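Long-range contacts in putative surface-anchored fimbrial subunit (Corynebacterium diphtheriae, PDB 3HR6), which probably forms the shaft of the corynebacterial pilus, as the major pilin SpaA, built of tandem Ig-like modules stabilised by isopeptide and disulfide bonds: residues A[146-151]-A[372-377]; A[170-175]-A[251-256]. One frame throughout, in Å; residues are numbered along the deposited sequence.

Contact 2 is regular sheet pairing: segments 170-174 and 251-256 run antiparallel with axes 4.4 Å apart, burying 580 Å². Contact 1 is looser: strand 148-152, an outermost strand of that same sheet, meets the end of strand 361-375, which belongs to a different sheet, and only 256 Å² is buried. Both are partly buried, contact 2 more deeply (6 of 11 touching residues buried, against 2 of 7). Strand 148-152 ties them together, since it also pairs with 166-174, Thr150 N lying 2.8 Å from Arg170 O. Contact 1 relies on one side-chain amide, bridging waters and Leu374 packing, whereas contact 2 combines backbone bonds, a largely apolar inner face and a charged face on the other side.

Contact 1: A[146-151]-A[372-377]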
# COMPACT_ATOMS: atom_id res chain seq x y z
N GLU A 146 -4.50 -3.53 9.19
CA GLU A 146 -4.23 -2.71 8.03
C GLU A 146 -3.19 -1.64 8.39
O GLU A 146 -3.48 -0.81 9.26
CB GLU A 146 -5.51 -2.00 7.60
CG GLU A 146 -5.35 -0.96 6.47
CD GLU A 146 -6.65 -0.25 6.16
OE1 GLU A 146 -6.99 0.74 6.86
OE2 GLU A 146 -7.33 -0.74 5.27
N PRO A 147 -2.02 -1.63 7.70
CA PRO A 147 -1.05 -0.56 7.98
C PRO A 147 -1.61 0.81 7.70
O PRO A 147 -2.50 0.99 6.84
CB PRO A 147 0.11 -0.85 7.01
CG PRO A 147 0.00 -2.40 6.80
CD PRO A 147 -1.52 -2.59 6.72
N VAL A 148 -1.09 1.79 8.41
CA VAL A 148 -1.58 3.17 8.27
C VAL A 148 -0.50 3.93 7.49
O VAL A 148 0.60 4.10 7.98
CB VAL A 148 -1.79 3.81 9.64
CG1 VAL A 148 -2.18 5.28 9.49
CG2 VAL A 148 -2.82 3.02 10.44
N LYS A 149 -0.87 4.31 6.29
CA LYS A 149 -0.04 5.11 5.42
C LYS A 149 -0.47 6.56 5.47
O LYS A 149 -1.64 6.89 5.28
CB LYS A 149 -0.05 4.58 3.99
CG LYS A 149 0.89 5.34 3.08
CD LYS A 149 1.00 4.77 1.72
CE LYS A 149 1.87 5.67 0.83
NZ LYS A 149 2.41 5.00 -0.38
N THR A 150 0.49 7.45 5.67
CA THR A 150 0.30 8.88 5.58
C THR A 150 1.34 9.53 4.69
O THR A 150 2.39 8.95 4.39
CB THR A 150 0.33 9.49 6.95
OG1 THR A 150 1.58 9.18 7.63
CG2 THR A 150 -0.91 9.07 7.77
N ALA A 151 1.06 10.77 4.31
CA ALA A 151 1.98 11.62 3.55
C ALA A 151 2.34 12.81 4.41
O ALA A 151 1.54 13.29 5.21
CB ALA A 151 1.36 12.09 2.25
N LEU A 372 -5.79 13.43 1.26
CA LEU A 372 -6.80 12.62 1.94
C LEU A 372 -6.06 11.39 2.46
O LEU A 372 -5.38 10.67 1.70
CB LEU A 372 -7.89 12.20 0.96
CG LEU A 372 -9.01 11.36 1.55
CD1 LEU A 372 -9.89 12.21 2.50
CD2 LEU A 372 -9.89 10.74 0.43
N GLN A 373 -6.10 11.22 3.77
CA GLN A 373 -5.45 10.11 4.44
C GLN A 373 -6.17 9.81 5.75
O GLN A 373 -6.96 10.63 6.26
CB GLN A 373 -3.99 10.46 4.72
CG GLN A 373 -3.83 11.75 5.50
CD GLN A 373 -2.45 12.34 5.40
OE1 GLN A 373 -1.46 11.61 5.31
NE2 GLN A 373 -2.37 13.66 5.45
N LEU A 374 -5.83 8.66 6.34
CA LEU A 374 -6.42 8.23 7.57
C LEU A 374 -5.86 8.99 8.76
O LEU A 374 -4.66 9.17 8.90
CB LEU A 374 -6.16 6.73 7.71
CG LEU A 374 -7.07 5.91 8.55
CD1 LEU A 374 -8.48 5.97 8.00
CD2 LEU A 374 -6.51 4.49 8.55
N GLU A 375 -6.75 9.47 9.63
CA GLU A 375 -6.34 10.09 10.87
C GLU A 375 -7.33 9.60 11.90
O GLU A 375 -8.54 9.75 11.70
CB GLU A 375 -6.34 11.60 10.75
CG GLU A 375 -5.45 12.06 9.64
CD GLU A 375 -5.30 13.56 9.55
OE1 GLU A 375 -5.94 14.29 10.36
OE2 GLU A 375 -4.50 13.97 8.67
N SER A 376 -6.81 8.95 12.95
CA SER A 376 -7.65 8.28 13.95
C SER A 376 -8.72 7.40 13.29
O SER A 376 -9.91 7.48 13.61
CB SER A 376 -8.27 9.32 14.85
OG SER A 376 -7.28 10.20 15.38
N ASN A 377 -8.28 6.58 12.35
CA ASN A 377 -9.14 5.65 11.62
C ASN A 377 -10.29 6.29 10.82
O ASN A 377 -11.20 5.59 10.36
CB ASN A 377 -9.68 4.54 12.57
CG ASN A 377 -9.82 3.18 11.86
OD1 ASN A 377 -8.96 2.77 11.06
ND2 ASN A 377 -10.92 2.48 12.17
O HOH W 1 -4.16 6.75 4.87
O HOH W 2 -0.26 15.13 4.70
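Gln373 reaches across to the backbone of Ala151 where the edge strand 148-152 of one Ig-like module's sheet meets strand 361-375 of another sheet. The axes of 148-151 and 372-375 approach to 6.5 Å, and no direct bond joins the two backbones. Instead, in one of two modelled conformers, CG of Gln373 sits between its backbone N and carbonyl carbon (chi1 55°), and the extended chain beyond it crosses the Thr150 side chain at about a right angle. Gln373 OE1 passes 3.2 Å from Thr150 CB and accepts the Ala151 N-H at 2.8 Å. That bond is nearly straight, 169° at the hydrogen, with the donor tilted 16° from the amide plane. The other branch, NE2, donates to a water that in turn donates to Ala151 O, so both amide atoms serve one residue. Leu374 also points toward 146-151; its side chain crosses that of Glu146 obliquely, Leu374 CD2 4.1 Å from Glu146 OE1, with Val148 CG2 a looser neighbour. The end of Lys149 leads away: NZ forms an isopeptide bond with Asn271 CG and also hydrogen-bonds Asp191 OD2. Lys149 O takes a hydrogen bond from a second water, which accepts from Leu374 N at 2.9 Å.

Contact 2: A[170-175]-A[251-256]; sequences RVATKI and ELVVEF
The guanidinium of Arg170 has Val253 CG1 over one face, 3.7 Å above the plane and offset toward the rim, while two waters lie in plane at its edge. Also at the edge, Glu255 OE2 forms a long salt bridge with Arg170 NE at 3.7 Å, the carboxylate plane turned 79° from the guanidinium. One in-plane water reinforces that pair by joining NE to OE2; the other links Arg170 NH1 to Glu251 OE1. CG of Arg170 lies anti to the backbone N (chi1 178°) and the chain is extended on to NE; the side chain crosses that of Val253 obliquely. On this same face Lys174 and Glu251 lie side by side, pointing the same way, and Lys174 NZ makes a 2.8 Å salt bridge to the anti lone pair of Glu251 OE2. The antiparallel pairing within this Cna-B-like domain is confirmed by hydrogen-bonded pairs Val171-Val254 and Thr173-Leu252, each closed by two N-H...O bonds. On the face of Val171, Thr173, Leu252 and Val254, Ile175 CD1 packs on Leu252 CB at 4.2 Å, and Leu252 continues into Phe187 and Val189. The opposite face is thus a water-linked charge network in which Glu251 and Glu255 together probably offset the charges of Lys174 and Arg170.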
# COMPACT_ATOMS: atom_id res chain seq x y z
N ARG A 170 4.90 7.70 5.13
CA ARG A 170 5.11 6.99 6.39
C ARG A 170 4.10 5.86 6.42
O ARG A 170 2.89 6.07 6.24
CB ARG A 170 4.89 7.92 7.56
CG ARG A 170 5.04 7.27 8.88
CD ARG A 170 4.61 8.22 9.96
NE ARG A 170 5.00 7.76 11.28
CZ ARG A 170 4.27 6.99 12.07
NH1 ARG A 170 3.07 6.55 11.69
NH2 ARG A 170 4.75 6.66 13.29
N VAL A 171 4.61 4.65 6.60
CA VAL A 171 3.81 3.44 6.66
C VAL A 171 4.03 2.76 8.00
O VAL A 171 5.16 2.28 8.32
CB VAL A 171 4.17 2.43 5.54
CG1 VAL A 171 3.30 1.12 5.69
CG2 VAL A 171 3.98 3.05 4.17
N ALA A 172 3.00 2.74 8.83
CA ALA A 172 3.07 2.18 10.17
C ALA A 172 2.32 0.83 10.22
O ALA A 172 1.12 0.81 10.00
CB ALA A 172 2.47 3.10 11.14
N THR A 173 3.06 -0.25 10.47
CA THR A 173 2.52 -1.61 10.47
C THR A 173 2.62 -2.19 11.83
O THR A 173 3.66 -2.20 12.43
CB THR A 173 3.32 -2.49 9.48
OG1 THR A 173 3.23 -1.93 8.17
CG2 THR A 173 2.89 -3.96 9.47
N LYS A 174 1.51 -2.72 12.32
CA LYS A 174 1.46 -3.35 13.61
C LYS A 174 1.99 -4.76 13.51
O LYS A 174 1.64 -5.47 12.56
CB LYS A 174 0.03 -3.35 14.13
CG LYS A 174 -0.32 -1.96 14.54
CD LYS A 174 -1.58 -1.73 15.26
CE LYS A 174 -1.67 -0.25 15.72
NZ LYS A 174 -0.71 0.27 16.81
N ILE A 175 2.82 -5.15 14.49
CA ILE A 175 3.26 -6.53 14.57
C ILE A 175 2.18 -7.31 15.31
O ILE A 175 1.94 -7.04 16.48
CB ILE A 175 4.61 -6.70 15.32
CG1 ILE A 175 5.66 -5.77 14.72
CG2 ILE A 175 5.03 -8.16 15.30
CD1 ILE A 175 5.92 -5.99 13.24
N GLU A 251 4.98 -1.10 16.43
CA GLU A 251 4.87 -0.71 15.03
C GLU A 251 6.22 -0.77 14.38
O GLU A 251 7.23 -0.37 14.96
CB GLU A 251 4.28 0.68 14.86
CG GLU A 251 2.86 0.71 15.32
CD GLU A 251 2.19 2.04 15.16
OE1 GLU A 251 2.84 3.06 14.80
OE2 GLU A 251 0.98 2.03 15.44
N LEU A 252 6.22 -1.35 13.19
CA LEU A 252 7.29 -1.24 12.26
C LEU A 252 6.97 -0.05 11.38
O LEU A 252 5.96 -0.09 10.68
CB LEU A 252 7.34 -2.53 11.42
CG LEU A 252 8.43 -2.56 10.36
CD1 LEU A 252 9.77 -2.69 11.01
CD2 LEU A 252 8.17 -3.73 9.34
N VAL A 253 7.81 0.99 11.36
CA VAL A 253 7.52 2.20 10.62
C VAL A 253 8.57 2.38 9.55
O VAL A 253 9.73 2.33 9.86
CB VAL A 253 7.50 3.44 11.54
CG1 VAL A 253 7.24 4.71 10.69
CG2 VAL A 253 6.43 3.25 12.66
N VAL A 254 8.12 2.44 8.30
CA VAL A 254 8.94 2.70 7.14
C VAL A 254 8.61 4.11 6.71
O VAL A 254 7.42 4.45 6.50
CB VAL A 254 8.62 1.71 6.01
CG1 VAL A 254 9.40 2.04 4.71
CG2 VAL A 254 8.90 0.29 6.52
N GLU A 255 9.64 4.94 6.56
CA GLU A 255 9.48 6.25 5.96
C GLU A 255 10.39 6.41 4.79
O GLU A 255 11.47 5.88 4.77
CB GLU A 255 9.76 7.36 6.95
CG GLU A 255 8.70 7.43 8.02
CD GLU A 255 8.88 8.66 8.91
OE1 GLU A 255 10.03 9.11 9.12
OE2 GLU A 255 7.85 9.18 9.37
N PHE A 256 9.91 7.13 3.78
CA PHE A 256 10.75 7.46 2.65
C PHE A 256 10.28 8.72 1.94
O PHE A 256 9.12 9.12 2.07
CB PHE A 256 10.81 6.27 1.68
CG PHE A 256 9.50 5.93 1.02
CD1 PHE A 256 9.19 6.40 -0.25
CD2 PHE A 256 8.57 5.11 1.67
CE1 PHE A 256 7.96 6.05 -0.84
CE2 PHE A 256 7.34 4.78 1.09
CZ PHE A 256 7.06 5.23 -0.17
O HOH W 3 1.82 5.47 13.96
O HOH W 4 4.77 4.38 15.58
O HOH W 5 7.69 8.65 11.88
O HOH W 6 5.61 -0.44 7.90